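Local coordinates for nitrogenase molybdenum-iron protein alpha chain (Clostridium pasteurianum, PDB 4WES) that forms, with the beta chain, the nitrogenase component that reduces dinitrogen to ammonia, using an iron-molybdenum-sulfur cofactor and an [8Fe-7S] cluster, at residues Pro65-Met69 against Ser91-Asn95; Ile127-Tyr131 against Ala161-Ile167; Glu274-Pro280 against Lys404-Ile409; Met354-Phe358 against Val496-Gly500. All blocks are in the same frame, centred on the assembly; numbering follows the deposited sequence.

Contact 1 (Pro65-Met69 against Ser91-Asn95); sequences PIKDM and SKPEN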
loop_
_atom_site.group_PDB
_atom_site.type_symbol
_atom_site.label_atom_id
_atom_site.label_comp_id
_atom_site.label_asym_id
_atom_site.label_seq_id
_atom_site.Cartn_x
_atom_site.Cartn_y
_atom_site.Cartn_z
ATOM N N PRO A 65 18.361 -25.862 -11.442
ATOM C CA PRO A 65 19.085 -24.668 -11.866
ATOM C C PRO A 65 19.498 -24.592 -13.326
ATOM O O PRO A 65 19.892 -23.530 -13.775
ATOM C CB PRO A 65 20.294 -24.639 -10.947
ATOM C CG PRO A 65 19.822 -25.380 -9.716
ATOM C CD PRO A 65 18.992 -26.477 -10.273
ATOM N N ILE A 66 19.501 -25.711 -14.046
ATOM C CA ILE A 66 19.868 -25.668 -15.480
ATOM C C ILE A 66 18.758 -24.926 -16.216
ATOM O O ILE A 66 17.648 -25.428 -16.376
ATOM C CB ILE A 66 20.116 -27.065 -16.060
ATOM C CG1 ILE A 66 21.205 -27.792 -15.283
ATOM C CG2 ILE A 66 20.502 -26.932 -17.549
ATOM C CD1 ILE A 66 21.467 -29.212 -15.739
ATOM N N LYS A 67 19.053 -23.706 -16.669
ATOM C CA LYS A 67 18.023 -22.721 -16.951
ATOM C C LYS A 67 17.379 -22.835 -18.309
ATOM O O LYS A 67 16.331 -22.247 -18.536
ATOM C CB LYS A 67 18.620 -21.323 -16.778
ATOM C CG LYS A 67 19.699 -20.992 -17.810
ATOM C CD LYS A 67 20.571 -19.827 -17.422
ATOM C CE LYS A 67 21.750 -19.715 -18.345
ATOM N NZ LYS A 67 22.620 -18.574 -17.987
ATOM N N ASP A 68 18.035 -23.539 -19.250
ATOM C CA ASP A 68 17.493 -23.667 -20.621
ATOM C C ASP A 68 17.030 -25.092 -20.898
ATOM O O ASP A 68 16.761 -25.450 -22.061
ATOM C CB ASP A 68 18.475 -23.164 -21.674
ATOM C CG ASP A 68 19.794 -23.903 -21.683
ATOM O OD1 ASP A 68 20.053 -24.740 -20.807
ATOM O OD2 ASP A 68 20.566 -23.594 -22.592
ATOM N N MET A 69 16.862 -25.870 -19.829
ATOM C CA MET A 69 16.213 -27.165 -19.859
ATOM C C MET A 69 14.831 -27.040 -19.250
ATOM O O MET A 69 14.709 -26.415 -18.195
ATOM C CB MET A 69 17.123 -28.152 -19.101
ATOM C CG MET A 69 16.683 -29.577 -18.913
ATOM S SD MET A 69 18.109 -30.525 -18.333
ATOM C CE MET A 69 17.228 -32.076 -18.025
ATOM N N SER A 91 19.364 -17.053 -12.222
ATOM C CA SER A 91 19.633 -17.327 -13.643
ATOM C C SER A 91 19.435 -16.086 -14.465
ATOM O O SER A 91 18.579 -15.247 -14.169
ATOM C CB SER A 91 18.686 -18.401 -14.185
ATOM O OG SER A 91 18.808 -19.599 -13.441
ATOM N N LYS A 92 20.209 -15.974 -15.542
ATOM C CA LYS A 92 19.973 -14.926 -16.501
ATOM C C LYS A 92 20.122 -15.510 -17.916
ATOM O O LYS A 92 20.809 -16.514 -18.101
ATOM C CB LYS A 92 20.894 -13.755 -16.280
ATOM C CG LYS A 92 22.310 -14.070 -16.431
ATOM C CD LYS A 92 23.234 -12.915 -15.920
ATOM C CE LYS A 92 24.695 -13.303 -15.994
ATOM N NZ LYS A 92 25.102 -13.604 -17.401
ATOM N N PRO A 93 19.480 -14.903 -18.912
ATOM C CA PRO A 93 19.655 -15.402 -20.267
ATOM C C PRO A 93 21.134 -15.419 -20.664
ATOM O O PRO A 93 21.831 -14.425 -20.503
ATOM C CB PRO A 93 18.901 -14.390 -21.101
ATOM C CG PRO A 93 18.004 -13.706 -20.195
ATOM C CD PRO A 93 18.602 -13.741 -18.844
ATOM N N GLU A 94 21.597 -16.546 -21.183
ATOM C CA GLU A 94 23.009 -16.658 -21.522
ATOM C C GLU A 94 23.334 -15.660 -22.635
ATOM O O GLU A 94 22.600 -15.561 -23.609
ATOM C CB GLU A 94 23.379 -18.068 -21.960
ATOM C CG GLU A 94 24.882 -18.346 -22.008
ATOM C CD GLU A 94 25.574 -18.407 -20.649
ATOM O OE1 GLU A 94 24.895 -18.497 -19.607
ATOM O OE2 GLU A 94 26.842 -18.421 -20.632
ATOM N N ASN A 95 24.410 -14.895 -22.466
ATOM C CA ASN A 95 24.805 -13.884 -23.443
ATOM C C ASN A 95 23.723 -12.847 -23.667
ATOM O O ASN A 95 23.757 -12.126 -24.665
ATOM C CB ASN A 95 25.229 -14.516 -24.802
ATOM C CG ASN A 95 26.309 -15.537 -24.633
ATOM O OD1 ASN A 95 26.188 -16.701 -25.048
ATOM N ND2 ASN A 95 27.353 -15.129 -23.963
HETATM O O HOH W 1 20.492 -21.407 -12.024
#

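Contact 2 (Ile127-Tyr131 against Ala161-Ile167); sequences IHEAY and ASKEIGI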
loop_
_atom_site.group_PDB
_atom_site.type_symbol
_atom_site.label_atom_id
_atom_site.label_comp_id
_atom_site.label_asym_id
_atom_site.label_seq_id
_atom_site.Cartn_x
_atom_site.Cartn_y
_atom_site.Cartn_z
ATOM N N ILE A 127 5.400 -33.694 -22.636
ATOM C CA ILE A 127 6.717 -33.514 -23.248
ATOM C C ILE A 127 6.587 -32.840 -24.621
ATOM O O ILE A 127 7.318 -31.899 -24.953
ATOM C CB ILE A 127 7.475 -34.842 -23.366
ATOM C CG1 ILE A 127 7.834 -35.410 -21.985
ATOM C CG2 ILE A 127 8.736 -34.698 -24.225
ATOM C CD1 ILE A 127 8.192 -36.882 -22.025
ATOM N N HIS A 128 5.659 -33.333 -25.436
ATOM C CA HIS A 128 5.454 -32.726 -26.751
ATOM C C HIS A 128 4.943 -31.290 -26.654
ATOM O O HIS A 128 5.410 -30.449 -27.420
ATOM C CB HIS A 128 4.513 -33.557 -27.590
ATOM C CG HIS A 128 5.155 -34.797 -28.134
ATOM N ND1 HIS A 128 5.737 -34.839 -29.378
ATOM C CD2 HIS A 128 5.334 -36.032 -27.591
ATOM C CE1 HIS A 128 6.233 -36.047 -29.575
ATOM N NE2 HIS A 128 5.999 -36.797 -28.511
ATOM N N GLU A 129 4.040 -30.979 -25.725
ATOM C CA GLU A 129 3.635 -29.583 -25.545
ATOM C C GLU A 129 4.797 -28.718 -25.129
ATOM O O GLU A 129 4.958 -27.621 -25.657
ATOM C CB GLU A 129 2.472 -29.473 -24.563
ATOM C CG GLU A 129 1.154 -29.958 -25.124
ATOM C CD GLU A 129 -0.040 -29.939 -24.174
ATOM O OE1 GLU A 129 0.106 -29.631 -22.990
ATOM O OE2 GLU A 129 -1.153 -30.239 -24.675
ATOM N N ALA A 130 5.624 -29.203 -24.199
ATOM C CA ALA A 130 6.781 -28.415 -23.788
ATOM C C ALA A 130 7.725 -28.149 -24.956
ATOM O O ALA A 130 8.243 -27.046 -25.116
ATOM C CB ALA A 130 7.526 -29.116 -22.682
ATOM N N TYR A 131 7.978 -29.175 -25.773
ATOM C CA TYR A 131 8.859 -29.013 -26.904
ATOM C C TYR A 131 8.302 -28.009 -27.902
ATOM O O TYR A 131 9.020 -27.086 -28.337
ATOM C CB TYR A 131 9.094 -30.383 -27.593
ATOM C CG TYR A 131 9.902 -30.211 -28.852
ATOM C CD1 TYR A 131 11.258 -29.923 -28.796
ATOM C CD2 TYR A 131 9.302 -30.267 -30.087
ATOM C CE1 TYR A 131 11.985 -29.672 -29.937
ATOM C CE2 TYR A 131 10.031 -30.062 -31.234
ATOM C CZ TYR A 131 11.360 -29.733 -31.150
ATOM O OH TYR A 131 12.099 -29.516 -32.289
ATOM N N ALA A 161 10.000 -40.180 -26.834
ATOM C CA ALA A 161 9.795 -38.774 -27.131
ATOM C C ALA A 161 11.045 -38.135 -27.710
ATOM O O ALA A 161 10.969 -37.341 -28.670
ATOM C CB ALA A 161 9.340 -38.017 -25.903
ATOM N N SER A 162 12.201 -38.428 -27.122
ATOM C CA SER A 162 13.443 -37.830 -27.601
ATOM C C SER A 162 13.692 -38.139 -29.071
ATOM O O SER A 162 14.089 -37.263 -29.857
ATOM C CB SER A 162 14.623 -38.338 -26.770
ATOM O OG SER A 162 15.848 -37.799 -27.256
ATOM N N LYS A 163 13.439 -39.388 -29.443
ATOM C CA LYS A 163 13.633 -39.757 -30.859
ATOM C C LYS A 163 12.686 -38.986 -31.756
ATOM O O LYS A 163 13.059 -38.602 -32.871
ATOM C CB LYS A 163 13.439 -41.254 -31.007
ATOM C CG LYS A 163 13.752 -41.694 -32.413
ATOM C CD LYS A 163 13.898 -43.196 -32.618
ATOM C CE LYS A 163 14.064 -43.511 -34.111
ATOM N NZ LYS A 163 14.207 -44.968 -34.365
ATOM N N GLU A 164 11.449 -38.758 -31.306
ATOM C CA GLU A 164 10.472 -38.006 -32.097
ATOM C C GLU A 164 10.805 -36.515 -32.220
ATOM O O GLU A 164 10.734 -35.945 -33.319
ATOM C CB GLU A 164 9.067 -38.187 -31.524
ATOM C CG GLU A 164 8.533 -39.596 -31.646
ATOM C CD GLU A 164 7.077 -39.722 -31.212
ATOM O OE1 GLU A 164 6.381 -38.699 -31.421
ATOM O OE2 GLU A 164 6.613 -40.791 -30.690
ATOM N N ILE A 165 11.183 -35.881 -31.129
ATOM C CA ILE A 165 11.326 -34.424 -31.117
ATOM C C ILE A 165 12.739 -33.938 -31.471
ATOM O O ILE A 165 12.941 -32.788 -31.868
ATOM C CB ILE A 165 10.858 -33.804 -29.793
ATOM C CG1 ILE A 165 11.784 -34.160 -28.625
ATOM C CG2 ILE A 165 9.406 -34.170 -29.546
ATOM C CD1 ILE A 165 11.359 -33.555 -27.294
ATOM N N GLY A 166 13.737 -34.810 -31.342
ATOM C CA GLY A 166 15.069 -34.478 -31.807
ATOM C C GLY A 166 15.938 -33.717 -30.824
ATOM O O GLY A 166 16.934 -33.151 -31.238
ATOM N N ILE A 167 15.563 -33.705 -29.538
ATOM C CA ILE A 167 16.395 -33.135 -28.473
ATOM C C ILE A 167 16.458 -34.155 -27.351
ATOM O O ILE A 167 15.636 -35.074 -27.264
ATOM C CB ILE A 167 15.885 -31.751 -27.935
ATOM C CG1 ILE A 167 14.519 -31.870 -27.268
ATOM C CG2 ILE A 167 15.932 -30.718 -29.053
ATOM C CD1 ILE A 167 14.173 -30.654 -26.442
HETATM O O HOH W 2 14.576 -30.765 -32.796
#

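Contact 3 (Glu274-Pro280 against Lys404-Ile409); sequences ETKYGIP and KYRVVI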
loop_
_atom_site.group_PDB
_atom_site.type_symbol
_atom_site.label_atom_id
_atom_site.label_comp_id
_atom_site.label_asym_id
_atom_site.label_seq_id
_atom_site.Cartn_x
_atom_site.Cartn_y
_atom_site.Cartn_z
ATOM N N GLU A 274 37.170 -37.738 -12.590
ATOM C CA GLU A 274 38.553 -38.117 -12.407
ATOM C C GLU A 274 38.822 -39.493 -13.032
ATOM O O GLU A 274 39.811 -39.676 -13.743
ATOM C CB GLU A 274 38.969 -38.111 -10.934
ATOM C CG GLU A 274 40.455 -38.384 -10.740
ATOM C CD GLU A 274 40.976 -38.181 -9.347
ATOM O OE1 GLU A 274 40.229 -37.720 -8.470
ATOM O OE2 GLU A 274 42.137 -38.544 -9.133
ATOM N N THR A 275 37.942 -40.477 -12.784
ATOM C CA THR A 275 38.160 -41.809 -13.316
ATOM C C THR A 275 38.097 -41.827 -14.852
ATOM O O THR A 275 38.928 -42.463 -15.522
ATOM C CB THR A 275 37.105 -42.753 -12.751
ATOM O OG1 THR A 275 37.240 -42.764 -11.326
ATOM C CG2 THR A 275 37.225 -44.124 -13.341
ATOM N N LYS A 276 37.076 -41.176 -15.412
ATOM C CA LYS A 276 36.796 -41.295 -16.838
ATOM C C LYS A 276 37.694 -40.396 -17.691
ATOM O O LYS A 276 38.133 -40.811 -18.762
ATOM C CB LYS A 276 35.328 -40.999 -17.121
ATOM C CG LYS A 276 34.937 -41.161 -18.584
ATOM C CD LYS A 276 33.420 -41.111 -18.777
ATOM C CE LYS A 276 33.043 -41.204 -20.243
ATOM N NZ LYS A 276 31.582 -41.322 -20.447
ATOM N N TYR A 277 37.942 -39.177 -17.223
ATOM C CA TYR A 277 38.664 -38.161 -18.006
ATOM C C TYR A 277 40.086 -37.851 -17.497
ATOM O O TYR A 277 40.865 -37.243 -18.225
ATOM C CB TYR A 277 37.838 -36.864 -18.082
ATOM C CG TYR A 277 36.521 -37.044 -18.751
ATOM C CD1 TYR A 277 36.436 -37.332 -20.122
ATOM C CD2 TYR A 277 35.327 -36.963 -18.040
ATOM C CE1 TYR A 277 35.218 -37.536 -20.750
ATOM C CE2 TYR A 277 34.134 -37.151 -18.667
ATOM C CZ TYR A 277 34.060 -37.430 -20.014
ATOM O OH TYR A 277 32.842 -37.620 -20.607
ATOM N N GLY A 278 40.374 -38.208 -16.249
ATOM C CA GLY A 278 41.661 -37.858 -15.644
ATOM C C GLY A 278 41.654 -36.489 -15.001
ATOM O O GLY A 278 42.688 -36.025 -14.556
ATOM N N ILE A 279 40.486 -35.830 -14.926
ATOM C CA ILE A 279 40.419 -34.488 -14.368
ATOM C C ILE A 279 40.441 -34.554 -12.850
ATOM O O ILE A 279 39.538 -35.151 -12.245
ATOM C CB ILE A 279 39.174 -33.759 -14.874
ATOM C CG1 ILE A 279 39.149 -33.650 -16.408
ATOM C CG2 ILE A 279 39.051 -32.386 -14.221
ATOM C CD1 ILE A 279 37.787 -33.330 -16.978
ATOM N N PRO A 280 41.457 -33.943 -12.213
ATOM C CA PRO A 280 41.530 -33.945 -10.748
ATOM C C PRO A 280 40.529 -32.986 -10.158
ATOM O O PRO A 280 40.025 -32.084 -10.826
ATOM C CB PRO A 280 42.962 -33.489 -10.478
ATOM C CG PRO A 280 43.314 -32.649 -11.654
ATOM C CD PRO A 280 42.583 -33.219 -12.827
ATOM N N LYS A 404 39.550 -39.881 -24.592
ATOM C CA LYS A 404 39.548 -38.560 -23.926
ATOM C C LYS A 404 40.319 -38.511 -22.611
ATOM O O LYS A 404 40.572 -37.409 -22.092
ATOM C CB LYS A 404 38.105 -38.108 -23.632
ATOM C CG LYS A 404 37.249 -37.934 -24.875
ATOM C CD LYS A 404 35.798 -37.544 -24.580
ATOM C CE LYS A 404 34.935 -37.573 -25.849
ATOM N NZ LYS A 404 33.526 -37.174 -25.515
ATOM N N TYR A 405 40.667 -39.671 -22.047
ATOM C CA TYR A 405 41.436 -39.696 -20.800
ATOM C C TYR A 405 42.759 -39.000 -20.985
ATOM O O TYR A 405 43.441 -39.225 -21.977
ATOM C CB TYR A 405 41.648 -41.133 -20.281
ATOM C CG TYR A 405 42.288 -41.172 -18.919
ATOM C CD1 TYR A 405 43.681 -41.102 -18.757
ATOM C CD2 TYR A 405 41.507 -41.186 -17.782
ATOM C CE1 TYR A 405 44.251 -41.093 -17.492
ATOM C CE2 TYR A 405 42.072 -41.188 -16.509
ATOM C CZ TYR A 405 43.434 -41.134 -16.359
ATOM O OH TYR A 405 44.002 -41.100 -15.100
ATOM N N ARG A 406 43.136 -38.142 -20.047
ATOM C CA ARG A 406 44.458 -37.581 -20.091
ATOM C C ARG A 406 45.030 -37.360 -18.712
ATOM O O ARG A 406 44.296 -37.294 -17.708
ATOM C CB ARG A 406 44.512 -36.324 -20.916
ATOM C CG ARG A 406 43.860 -35.170 -20.251
ATOM C CD ARG A 406 42.840 -34.705 -21.248
ATOM N NE ARG A 406 41.899 -33.682 -20.851
ATOM C CZ ARG A 406 40.609 -33.875 -20.536
ATOM N NH1 ARG A 406 39.884 -32.802 -20.330
ATOM N NH2 ARG A 406 40.031 -35.087 -20.456
ATOM N N VAL A 407 46.354 -37.339 -18.664
ATOM C CA VAL A 407 47.061 -37.058 -17.445
ATOM C C VAL A 407 47.116 -35.545 -17.328
ATOM O O VAL A 407 47.672 -34.864 -18.186
ATOM C CB VAL A 407 48.496 -37.646 -17.485
ATOM C CG1 VAL A 407 49.257 -37.225 -16.223
ATOM C CG2 VAL A 407 48.408 -39.159 -17.631
ATOM N N VAL A 408 46.485 -35.014 -16.299
ATOM C CA VAL A 408 46.465 -33.573 -16.098
ATOM C C VAL A 408 47.559 -33.171 -15.126
ATOM O O VAL A 408 48.442 -32.403 -15.473
ATOM C CB VAL A 408 45.094 -33.115 -15.598
ATOM C CG1 VAL A 408 45.091 -31.606 -15.374
ATOM C CG2 VAL A 408 44.029 -33.523 -16.613
ATOM N N ILE A 409 47.515 -33.700 -13.903
ATOM C CA ILE A 409 48.588 -33.518 -12.952
ATOM C C ILE A 409 49.254 -34.877 -12.762
ATOM O O ILE A 409 48.622 -35.837 -12.310
ATOM C CB ILE A 409 48.098 -32.962 -11.597
ATOM C CG1 ILE A 409 47.251 -31.683 -11.775
ATOM C CG2 ILE A 409 49.289 -32.735 -10.675
ATOM C CD1 ILE A 409 46.668 -31.134 -10.473
HETATM O O HOH W 3 42.241 -40.892 -13.111
HETATM O O HOH W 4 32.703 -38.512 -23.130
HETATM O O HOH W 5 45.269 -36.652 -14.312
#

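Contact 4 (Met354-Phe358 against Val496-Gly500); sequences MLKSF and VVNFG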
loop_
_atom_site.group_PDB
_atom_site.type_symbol
_atom_site.label_atom_id
_atom_site.label_comp_id
_atom_site.label_asym_id
_atom_site.label_seq_id
_atom_site.Cartn_x
_atom_site.Cartn_y
_atom_site.Cartn_z
ATOM N N MET A 354 34.033 -18.132 8.432
ATOM C CA MET A 354 33.577 -16.755 8.435
ATOM C C MET A 354 33.159 -16.370 9.853
ATOM O O MET A 354 33.573 -15.327 10.388
ATOM C CB MET A 354 32.442 -16.590 7.431
ATOM C CG MET A 354 31.945 -15.162 7.364
ATOM S SD MET A 354 31.244 -14.689 5.800
ATOM C CE MET A 354 30.006 -15.966 5.526
ATOM N N LEU A 355 32.353 -17.207 10.498
ATOM C CA LEU A 355 31.968 -16.930 11.887
ATOM C C LEU A 355 33.188 -16.817 12.794
ATOM O O LEU A 355 33.262 -15.912 13.640
ATOM C CB LEU A 355 31.018 -18.000 12.394
ATOM C CG LEU A 355 29.644 -17.991 11.712
ATOM C CD1 LEU A 355 28.799 -19.141 12.216
ATOM C CD2 LEU A 355 28.908 -16.685 11.918
ATOM N N LYS A 356 34.156 -17.713 12.605
ATOM C CA LYS A 356 35.336 -17.674 13.457
ATOM C C LYS A 356 36.111 -16.368 13.257
ATOM O O LYS A 356 36.572 -15.770 14.232
ATOM C CB LYS A 356 36.246 -18.859 13.163
ATOM C CG LYS A 356 37.416 -18.958 14.131
ATOM C CD LYS A 356 38.200 -20.243 13.963
ATOM C CE LYS A 356 39.395 -20.278 14.913
ATOM N NZ LYS A 356 40.277 -21.416 14.542
ATOM N N SER A 357 36.235 -15.905 12.019
ATOM C CA SER A 357 36.881 -14.633 11.765
ATOM C C SER A 357 36.171 -13.452 12.407
ATOM O O SER A 357 36.832 -12.483 12.818
ATOM C CB SER A 357 37.017 -14.371 10.263
ATOM O OG SER A 357 37.908 -15.284 9.663
ATOM N N PHE A 358 34.852 -13.539 12.563
ATOM C CA PHE A 358 34.072 -12.504 13.230
ATOM C C PHE A 358 34.153 -12.604 14.772
ATOM O O PHE A 358 33.580 -11.765 15.471
ATOM C CB PHE A 358 32.584 -12.606 12.849
ATOM C CG PHE A 358 32.233 -12.321 11.394
ATOM C CD1 PHE A 358 33.168 -11.905 10.441
ATOM C CD2 PHE A 358 30.928 -12.463 11.007
ATOM C CE1 PHE A 358 32.743 -11.651 9.148
ATOM C CE2 PHE A 358 30.513 -12.220 9.728
ATOM C CZ PHE A 358 31.426 -11.815 8.786
ATOM N N VAL A 496 31.043 -11.817 2.025
ATOM C CA VAL A 496 31.367 -11.644 3.437
ATOM C C VAL A 496 30.721 -10.339 3.941
ATOM O O VAL A 496 30.186 -10.311 5.050
ATOM C CB VAL A 496 32.890 -11.630 3.680
ATOM C CG1 VAL A 496 33.188 -11.499 5.155
ATOM C CG2 VAL A 496 33.570 -12.866 3.134
ATOM N N VAL A 497 30.841 -9.278 3.146
ATOM C CA VAL A 497 30.282 -7.990 3.545
ATOM C C VAL A 497 28.758 -8.073 3.644
ATOM O O VAL A 497 28.161 -7.567 4.609
ATOM C CB VAL A 497 30.756 -6.910 2.577
ATOM C CG1 VAL A 497 30.076 -5.574 2.867
ATOM C CG2 VAL A 497 32.286 -6.787 2.611
ATOM N N ASN A 498 28.103 -8.685 2.645
ATOM C CA ASN A 498 26.654 -8.802 2.689
ATOM C C ASN A 498 26.213 -9.592 3.938
ATOM O O ASN A 498 25.277 -9.191 4.653
ATOM C CB ASN A 498 26.137 -9.441 1.426
ATOM C CG ASN A 498 26.401 -8.615 0.191
ATOM O OD1 ASN A 498 26.503 -7.383 0.260
ATOM N ND2 ASN A 498 26.427 -9.279 -0.960
ATOM N N PHE A 499 26.866 -10.721 4.153
ATOM C CA PHE A 499 26.531 -11.592 5.271
ATOM C C PHE A 499 26.778 -10.876 6.595
ATOM O O PHE A 499 25.920 -10.911 7.489
ATOM C CB PHE A 499 27.414 -12.854 5.196
ATOM C CG PHE A 499 27.209 -13.801 6.341
ATOM C CD1 PHE A 499 28.010 -13.781 7.467
ATOM C CD2 PHE A 499 26.225 -14.767 6.302
ATOM C CE1 PHE A 499 27.800 -14.649 8.535
ATOM C CE2 PHE A 499 26.035 -15.642 7.359
ATOM C CZ PHE A 499 26.819 -15.572 8.455
ATOM N N GLY A 500 27.923 -10.235 6.740
ATOM C CA GLY A 500 28.236 -9.597 8.005
ATOM C C GLY A 500 27.301 -8.473 8.365
ATOM O O GLY A 500 26.860 -8.374 9.517
#

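Contact 1 (Pro65-Met69 against Ser91-Asn95)
Buried charge is tolerable where its partners are supplied, and Lys67 illustrates how two irregular loops can share that task. Its CA-to-CB bond points toward Ser91-Asn95, and the extended side chain carries NZ to Lys92 O at 2.7 Å and to Glu94 OE1 at 2.8 Å, the first a hydrogen bond to the backbone, the second a salt bridge. Asp243 gives NZ a second carboxylate, and the same OD1 accepts Lys92 N. The Lys67 backbone is hydrogen-bonded to Phe101 and Ala244, whereas Glu94 OE2 has a long, weak ion pair with Lys248.

The other crossing is through water. Water 1 donates to Pro65 O and to Ser91 OG, each at 2.8 Å, filling a gap in which Pro65 O and Ser91 OG stand 4.1 Å apart. Ser91 OG is further hydrogen-bonded to Asn102 OD1. Lys67 CB also packs 3.8 Å from Ser91 OG.

Lys67 is presented by a type I beta turn from Ile66 to Met69, which leads into strand 69-74. The contact joins two loops of one parallel alpha/beta sheet, and Asp243, after strand 235-239, links them to the next sheet. With the Pro65 side chain about 8 Å from the iron-molybdenum cofactor, these are loops of the alpha/beta fold near the cofactor site.

Contact 2 (Ile127-Tyr131 against Ala161-Ile167)
Two helices that cover one face of a parallel sheet can pack against each other through apolar side chains, as helices 120-134 and 154-165 do. The axes of their short segments approach to 10.9 Å and are roughly parallel, at 33°.

The apolar contacts begin with Ile127, whose CG2 lies 3.8 Å from Ala161 CB and 4.2 Å from Ile165 CD1. Past the helix end, Ile167 CD1 approaches the edge of the Tyr131 ring, 3.8 Å from Tyr131 CD1. Ile127, Ile165 and Ile167 all rest on strand 138-143, so the apolar side of the contact faces the sheet.

Aromatic chemistry comes next. Ile165 CB sits over the Tyr131 ring, 3.8 Å from its centroid and 12° off the normal, a clear CH-pi contact. His128 turns an edge to Glu164, with His128 CE1 3.2 Å from Glu164 OE1.

The polar link is indirect: water 2 donates to Ile165 O and is hydrogen-bonded to Tyr131 OH, both at 2.8 Å. Ile165 is the last helical residue; Gly166 follows with a phi of 86°, which favours glycine, and its N still bonds to Ser162 O at 2.9 Å.

Cohesion thus rests on shape and dispersion, with one water answering the two polar atoms, Tyr131 OH and Ile165 O.

Contact 3 (Glu274-Pro280 against Lys404-Ile409)
The end of a helix in a beta-alpha-beta unit leaves carbonyl groups in need of company, and here a loop supplies it. Helix 263-277 ends at Tyr277; Gly278 is the first residue to leave helical geometry (phi 87°), and the chain heads for strand 281-283. Lys404-Ile409 runs across the exit.

Tyr277 has the most surface covered. Its carbonyl O accepts Arg406 N at 3.0 Å (N-H...O angle 165°), and its side chain lies beside Lys404, CE1 being 3.9 Å from Lys404 CD. Water 4 joins Tyr277 OH (2.7 Å) to Lys404 NZ (2.9 Å).

The Tyr405 ring packs against the carbonyls of the last turn. Tyr277 O sits over one face, while Thr275 O and Lys276 O meet the edge, 3.5 Å from Tyr405 CE2 and CD2 respectively. Its OH reaches Glu274 O through water 3.

Arg406 NH2 donates to Lys404 O at 2.9 Å and lies 3.7 Å from Tyr277 CB; NH1 bonds to Asp253 O and lies 4.0 Å from Ile279 CD1. Beyond it the contact turns apolar: Val408 CB packs 3.7 Å from Pro280 CD, and Ile409 CD1 3.9 Å from Pro280 CG.

Glycine is demanded twice over at position 278: its backbone angles disfavour a CB, and an ideal one would clash with Arg406 O. Gly278 CA makes a CA-H...O contact with Arg406 O at 3.4 Å.

Contact 4 (Met354-Phe358 against Val496-Gly500)
A methionine set against an aromatic ring is the striking feature here: the methyl, Met354 CE, makes a CH-pi contact over the face of Phe499, 3.8 Å from the centroid and 21° off the normal, while SD lies obliquely at 4.5 Å from the same centroid. Together they form a Met-aromatic contact, which joins two helices, 352-357 and 492-507, at a spot where every touching residue is buried. The first is part of the crossover connection between parallel strands 338-343 and 361-367; the second comes from near the end of the chain.

Packing helices illustrate a general rule, that residues one turn apart present a common face. Met354 and Phe358 are four apart, and both direct CB toward the partner helix. Phe499 fits between them, with Met354 over its face and Phe358 CE2 at its edge, 3.7 Å from Phe499 CD1. Leu355 CD2 also meets that edge, 4.1 Å from Phe499 CE1. Val496 adds its CG1, which is 3.8 Å from Met354 SD and 4.0 Å from Phe358 CE1.

Further aromatic rings extend the cluster: Tyr490 meets Phe499 edge-to-face, and Phe330 of helix 306-334 meets Phe358. The interface is held by apolar and aromatic packing throughout.

Space is tight at Gly500, where an ideal CB would lie 3.4 Å from Phe358 CZ; lacking one, Gly500 CA rests 3.9 Å from Phe358 CE2.

The four contacts sample different parts of the same family fold and none touches another. Contacts 1 and 2 are the closest pair, with centres about 20 Å apart, and share a sheet: contact 1 sits at the entry to strand 69-74, while the helices of contact 2 pack on its neighbour, 138-143. Contacts 2 and 4 lie on opposite sides of the chain's centre, about 47 Å between centres. Contacts 3 and 4 interleave along the chain, with nearest atoms about 25 Å apart. The Pro65 side chain of contact 1 comes to about 8 Å from the iron-molybdenum cofactor and that of Phe499 in contact 4 to about 12 Å; contacts 2 and 3 lie away from the cluster sites.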